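Local coordinates for Old Yellow Enzyme (Pichia, PDB 6AGZ), which probably uses its bound flavin mononucleotide to reduce the carbon-carbon double bonds of enone compounds asymmetrically, at residues Tyr365-Ser368 against Arg369-Lys372. Residues are numbered along the deposited sequence; the frame is centred on the assembly and turned at random.
Sequences YDRS and RFYK. With FMN (flavin mononucleotide), chain C.
Arg369 meets Asp366 twice, once through its backbone and once through its side chain. Its amide N donates to Asp366 O at 3.2 Å, closing a turn, while its chain, bent at chi2 and chi3, brings NH1 to within 2.8 Å of Asp366 OD2 in a salt bridge. The anti lone pair of OD2 is used, and the carboxylate and guanidinium planes stand 45° apart. Arginine suits this place because its guanidinium can serve two acids: NH2 forms a second salt bridge, to Asp377. Aspartate suits its own, one oxygen serving Arg369 and the other, OD1, Ser368, whose short side chain sets OG beside N; both reach OD1 from one face, the N giving an Asx turn. With CG anti to the backbone N (chi1 -174°), the carboxylate is swung over this turn. An alanine in place of Asp366 would probably leave NH1 of Arg369 without this mate and the turn at Ser368 without its side-chain acceptor.

Phe370 follows, its N bonded to Arg367 O at 3.0 Å. One face of the ring of this buried residue receives Arg367 CA, 3.4 Å from the centroid and almost on the normal, a CH-pi contact suited to a flat apolar group. The Arg367 guanidinium, turned 75° to the ring, receives Phe370 CE2 over one face. Tyr365 CD1 packs against Phe370 CZ at 3.7 Å. Tyr371 is tied back by a water, which accepts from its N and donates to Arg367 O.

In this loop after helix 352-358, beyond the last TIM-barrel strand, Arg367, Phe370 and Tyr371 belong to the FMN pocket. Phe370 CD2 gives FMN C7M an apolar contact at 3.5 Å, while the Tyr371 hydroxyl and the cationic Arg367 guanidinium also lie beside the flavin's methyl-bearing end, making its surroundings chemically mixed.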
loop_
_atom_site.group_PDB
_atom_site.type_symbol
_atom_site.label_atom_id
_atom_site.label_comp_id
_atom_site.label_asym_id
_atom_site.label_seq_id
_atom_site.Cartn_x
_atom_site.Cartn_y
_atom_site.Cartn_z
ATOM N N TYR A 365 33.671 -7.671 -5.115
ATOM C CA TYR A 365 33.867 -6.505 -4.270
ATOM C C TYR A 365 34.427 -6.921 -2.913
ATOM O O TYR A 365 34.324 -8.076 -2.494
ATOM C CB TYR A 365 32.559 -5.728 -4.100
ATOM C CG TYR A 365 31.399 -6.532 -3.555
ATOM C CD1 TYR A 365 31.246 -6.730 -2.188
ATOM C CD2 TYR A 365 30.445 -7.077 -4.406
ATOM C CE1 TYR A 365 30.185 -7.458 -1.684
ATOM C CE2 TYR A 365 29.379 -7.806 -3.910
ATOM C CZ TYR A 365 29.255 -7.993 -2.549
ATOM O OH TYR A 365 28.196 -8.716 -2.050
ATOM N N ASP A 366 35.031 -5.956 -2.227
ATOM C CA ASP A 366 35.708 -6.191 -0.955
ATOM C C ASP A 366 35.091 -5.266 0.090
ATOM O O ASP A 366 35.444 -4.085 0.170
ATOM C CB ASP A 366 37.212 -5.967 -1.093
ATOM C CG ASP A 366 37.978 -6.344 0.159
ATOM O OD1 ASP A 366 37.365 -6.886 1.103
ATOM O OD2 ASP A 366 39.204 -6.107 0.193
ATOM N N ARG A 367 34.171 -5.813 0.889
ATOM C CA ARG A 367 33.483 -5.016 1.901
ATOM C C ARG A 367 34.449 -4.453 2.936
ATOM O O ARG A 367 34.210 -3.368 3.480
ATOM C CB ARG A 367 32.400 -5.863 2.576
ATOM C CG ARG A 367 31.904 -5.316 3.907
ATOM C CD ARG A 367 30.639 -6.020 4.373
ATOM N NE ARG A 367 29.486 -5.665 3.551
ATOM C CZ ARG A 367 28.794 -4.537 3.685
ATOM N NH1 ARG A 367 29.137 -3.650 4.609
ATOM N NH2 ARG A 367 27.758 -4.296 2.894
ATOM N N SER A 368 35.554 -5.155 3.202
ATOM C CA SER A 368 36.491 -4.714 4.231
ATOM C C SER A 368 37.117 -3.362 3.915
ATOM O O SER A 368 37.685 -2.732 4.813
ATOM C CB SER A 368 37.593 -5.757 4.421
ATOM O OG SER A 368 38.490 -5.757 3.325
ATOM N N ARG A 369 37.027 -2.899 2.666
ATOM C CA ARG A 369 37.584 -1.610 2.270
ATOM C C ARG A 369 36.509 -0.640 1.792
ATOM O O ARG A 369 36.827 0.368 1.152
ATOM C CB ARG A 369 38.658 -1.797 1.196
ATOM C CG ARG A 369 40.027 -2.148 1.765
ATOM C CD ARG A 369 40.568 -3.454 1.206
ATOM N NE ARG A 369 41.663 -3.242 0.264
ATOM C CZ ARG A 369 41.686 -3.716 -0.978
ATOM N NH1 ARG A 369 40.673 -4.437 -1.436
ATOM N NH2 ARG A 369 42.727 -3.470 -1.761
ATOM N N PHE A 370 35.239 -0.924 2.093
ATOM C CA PHE A 370 34.170 0.022 1.784
ATOM C C PHE A 370 34.402 1.356 2.484
ATOM O O PHE A 370 34.282 2.423 1.871
ATOM C CB PHE A 370 32.814 -0.554 2.195
ATOM C CG PHE A 370 32.270 -1.591 1.250
ATOM C CD1 PHE A 370 32.883 -1.842 0.035
ATOM C CD2 PHE A 370 31.127 -2.303 1.579
ATOM C CE1 PHE A 370 32.373 -2.794 -0.832
ATOM C CE2 PHE A 370 30.611 -3.254 0.717
ATOM C CZ PHE A 370 31.235 -3.500 -0.488
ATOM N N TYR A 371 34.739 1.311 3.773
ATOM C CA TYR A 371 34.821 2.501 4.609
ATOM C C TYR A 371 36.241 2.761 5.105
ATOM O O TYR A 371 36.431 3.343 6.176
ATOM C CB TYR A 371 33.862 2.390 5.794
ATOM C CG TYR A 371 32.428 2.103 5.408
ATOM C CD1 TYR A 371 31.650 3.068 4.780
ATOM C CD2 TYR A 371 31.848 0.870 5.679
ATOM C CE1 TYR A 371 30.337 2.810 4.429
ATOM C CE2 TYR A 371 30.537 0.604 5.333
ATOM C CZ TYR A 371 29.787 1.578 4.709
ATOM O OH TYR A 371 28.480 1.316 4.362
ATOM N N LYS A 372 37.248 2.342 4.341
ATOM C CA LYS A 372 38.634 2.610 4.714
ATOM C C LYS A 372 38.895 4.105 4.574
ATOM O O LYS A 372 39.030 4.618 3.459
ATOM C CB LYS A 372 39.590 1.793 3.849
ATOM C CG LYS A 372 40.935 1.513 4.508
ATOM C CD LYS A 372 41.793 0.592 3.652
ATOM C CE LYS A 372 42.754 -0.228 4.504
ATOM N NZ LYS A 372 43.855 0.598 5.073
HETATM N N1 FMN C . 22.591 4.169 0.001
HETATM C C2 FMN C . 22.235 5.499 0.129
HETATM O O2 FMN C . 21.085 5.855 -0.129
HETATM N N3 FMN C . 23.163 6.430 0.547
HETATM C C4 FMN C . 24.451 6.034 0.836
HETATM O O4 FMN C . 25.285 6.857 1.209
HETATM C C4A FMN C . 24.810 4.698 0.708
HETATM N N5 FMN C . 26.096 4.306 0.999
HETATM C C5A FMN C . 26.461 2.984 0.870
HETATM C C6 FMN C . 27.762 2.597 1.166
HETATM C C7 FMN C . 28.139 1.266 1.041
HETATM C C7M FMN C . 29.543 0.851 1.358
HETATM C C8 FMN C . 27.214 0.320 0.621
HETATM C C8M FMN C . 27.618 -1.118 0.486
HETATM C C9 FMN C . 25.913 0.707 0.329
HETATM C C9A FMN C . 25.531 2.041 0.450
HETATM N N10 FMN C . 24.236 2.432 0.160
HETATM C C10 FMN C . 23.876 3.761 0.289
HETATM C "C1'" FMN C . 23.229 1.420 -0.307
HETATM C "C2'" FMN C . 23.400 1.260 -1.820
HETATM O "O2'" FMN C . 23.127 2.493 -2.450
HETATM C "C3'" FMN C . 22.518 0.165 -2.417
HETATM O "O3'" FMN C . 21.157 0.497 -2.254
HETATM C "C4'" FMN C . 22.809 -1.187 -1.772
HETATM O "O4'" FMN C . 24.202 -1.397 -1.723
HETATM C "C5'" FMN C . 22.171 -2.333 -2.546
HETATM O "O5'" FMN C . 22.591 -2.285 -3.892
HETATM P P FMN C . 23.608 -3.395 -4.461
HETATM O O1P FMN C . 23.062 -4.769 -4.151
HETATM O O2P FMN C . 23.754 -3.238 -5.955
HETATM O O3P FMN C . 24.954 -3.213 -3.801
HETATM O O HOH W 1 35.202 -0.817 5.293
#